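Local atomic coordinates of NH(3)-dependent NAD(+) synthetase (Francisella tularensis subsp. holarctica LVS, PDB entry 3FIU), a protein that belongs to the NAD synthase family of the HUP clan, alpha/beta proteins built round a parallel sheet, and in this model holds adenosine monophosphate, pyrophosphate and magnesium. Residues K225-E228 and R229-W233. Sequence-based numbering, arbitrary orientation.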
loop_
_atom_site.group_PDB
_atom_site.type_symbol
_atom_site.label_atom_id
_atom_site.label_comp_id
_atom_site.label_asym_id
_atom_site.label_seq_id
_atom_site.Cartn_x
_atom_site.Cartn_y
_atom_site.Cartn_z
ATOM N N LYS A 225 -17.398 -28.101 5.867
ATOM C CA LYS A 225 -16.176 -27.692 6.560
ATOM C C LYS A 225 -15.382 -26.701 5.697
ATOM O O LYS A 225 -15.002 -25.619 6.160
ATOM C CB LYS A 225 -15.318 -28.930 6.828
ATOM C CG LYS A 225 -14.003 -28.670 7.537
ATOM C CD LYS A 225 -13.217 -29.983 7.623
ATOM C CE LYS A 225 -12.424 -30.080 8.924
ATOM N NZ LYS A 225 -12.298 -31.499 9.369
ATOM N N ALA A 226 -15.132 -27.098 4.448
ATOM C CA ALA A 226 -14.457 -26.256 3.463
ATOM C C ALA A 226 -15.214 -24.954 3.317
ATOM O O ALA A 226 -14.648 -23.864 3.410
ATOM C CB ALA A 226 -14.403 -26.955 2.132
ATOM N N LEU A 227 -16.513 -25.061 3.091
ATOM C CA LEU A 227 -17.264 -23.863 2.813
ATOM C C LEU A 227 -17.286 -22.918 4.030
ATOM O O LEU A 227 -17.400 -21.693 3.858
ATOM C CB LEU A 227 -18.672 -24.233 2.379
ATOM C CG LEU A 227 -19.452 -23.208 1.568
ATOM C CD1 LEU A 227 -18.675 -22.753 0.357
ATOM C CD2 LEU A 227 -20.754 -23.900 1.153
ATOM N N GLU A 228 -17.164 -23.480 5.242
ATOM C CA GLU A 228 -17.116 -22.665 6.457
ATOM C C GLU A 228 -15.799 -21.868 6.502
ATOM O O GLU A 228 -15.786 -20.686 6.886
ATOM C CB GLU A 228 -17.276 -23.521 7.730
ATOM C CG GLU A 228 -17.422 -22.703 9.028
ATOM C CD GLU A 228 -16.079 -22.303 9.628
ATOM O OE1 GLU A 228 -15.142 -23.127 9.578
ATOM O OE2 GLU A 228 -15.952 -21.181 10.153
ATOM N N ARG A 229 -14.697 -22.509 6.124
ATOM C CA ARG A 229 -13.408 -21.805 6.100
ATOM C C ARG A 229 -13.345 -20.766 4.977
ATOM O O ARG A 229 -12.818 -19.663 5.194
ATOM C CB ARG A 229 -12.220 -22.762 6.047
ATOM C CG ARG A 229 -12.019 -23.652 7.289
ATOM C CD ARG A 229 -12.455 -22.992 8.596
ATOM N NE ARG A 229 -11.444 -22.128 9.181
ATOM C CZ ARG A 229 -11.710 -21.105 9.990
ATOM N NH1 ARG A 229 -12.961 -20.802 10.316
ATOM N NH2 ARG A 229 -10.719 -20.371 10.465
ATOM N N ILE A 230 -13.911 -21.094 3.806
ATOM C CA ILE A 230 -13.918 -20.164 2.660
ATOM C C ILE A 230 -14.643 -18.871 2.971
ATOM O O ILE A 230 -14.068 -17.789 2.799
ATOM C CB ILE A 230 -14.460 -20.804 1.335
ATOM C CG1 ILE A 230 -13.496 -21.892 0.840
ATOM C CG2 ILE A 230 -14.710 -19.725 0.233
ATOM C CD1 ILE A 230 -14.035 -22.804 -0.275
ATOM N N ASN A 231 -15.900 -18.962 3.419
ATOM C CA ASN A 231 -16.657 -17.753 3.797
ATOM C C ASN A 231 -16.024 -17.010 4.969
ATOM O O ASN A 231 -16.085 -15.803 4.994
ATOM C CB ASN A 231 -18.119 -18.071 4.169
ATOM C CG ASN A 231 -18.963 -18.531 2.982
ATOM O OD1 ASN A 231 -19.117 -17.812 1.975
ATOM N ND2 ASN A 231 -19.580 -19.706 3.130
ATOM N N PHE A 232 -15.439 -17.715 5.951
ATOM C CA PHE A 232 -14.821 -17.027 7.094
ATOM C C PHE A 232 -13.695 -16.058 6.643
ATOM O O PHE A 232 -13.701 -14.873 6.996
ATOM C CB PHE A 232 -14.281 -18.010 8.145
ATOM C CG PHE A 232 -13.415 -17.352 9.188
ATOM C CD1 PHE A 232 -12.029 -17.491 9.152
ATOM C CD2 PHE A 232 -13.976 -16.541 10.171
ATOM C CE1 PHE A 232 -11.213 -16.863 10.102
ATOM C CE2 PHE A 232 -13.165 -15.905 11.130
ATOM C CZ PHE A 232 -11.782 -16.072 11.090
ATOM N N TRP A 233 -12.749 -16.583 5.866
ATOM C CA TRP A 233 -11.669 -15.788 5.266
ATOM C C TRP A 233 -12.169 -14.675 4.326
ATOM O O TRP A 233 -11.736 -13.517 4.418
ATOM C CB TRP A 233 -10.686 -16.721 4.530
ATOM C CG TRP A 233 -9.764 -17.445 5.471
ATOM C CD1 TRP A 233 -10.104 -18.417 6.373
ATOM C CD2 TRP A 233 -8.348 -17.256 5.604
ATOM N NE1 TRP A 233 -8.994 -18.832 7.074
ATOM C CE2 TRP A 233 -7.898 -18.143 6.617
ATOM C CE3 TRP A 233 -7.407 -16.441 4.951
ATOM C CZ2 TRP A 233 -6.542 -18.230 6.998
ATOM C CZ3 TRP A 233 -6.065 -16.528 5.334
ATOM C CH2 TRP A 233 -5.646 -17.417 6.345
#
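Lys225, Ala226, Leu227 and Glu228 each give their carbonyl oxygen to the amide four residues on, in Arg229, Ile230, Asn231 and Phe232, the i to i+4 ladder of an alpha-helix. Within it, Ile230 N lies 2.9 Å from Ala226 O.

Glu228 and its neighbour Arg229 form a salt bridge, the two chains running side by side in the same direction. A bend in the glutamate at chi2 (-85°) and two bends in the arginine fold both over the helix surface. Arg229 NH1 reaches both carboxylate oxygens, at 3.0 Å from Glu228 OE2 and 3.3 Å from Glu228 OE1; both hydrogen bonds are weak. The carboxylate meets the guanidinium at its edge, the planes 24° apart, and Glu228 OE2 also lies near Phe232 CB (4.1 Å).

On another side, Asn231 ND2 comes within 3.8 Å of Leu227 CG and 3.0 Å of Leu227 O. Ile230 is buried: its CG1 lies 3.4 Å from Ala226 O, while its side chain packs on Ile213 and Phe216 of helix 210-218 and on Tyr149.

Helix 224-235 thus shows the amphipathic pattern, Ala226 and Ile230, one turn apart, facing the protein and an i to i+1 ion pair lying along a more exposed flank.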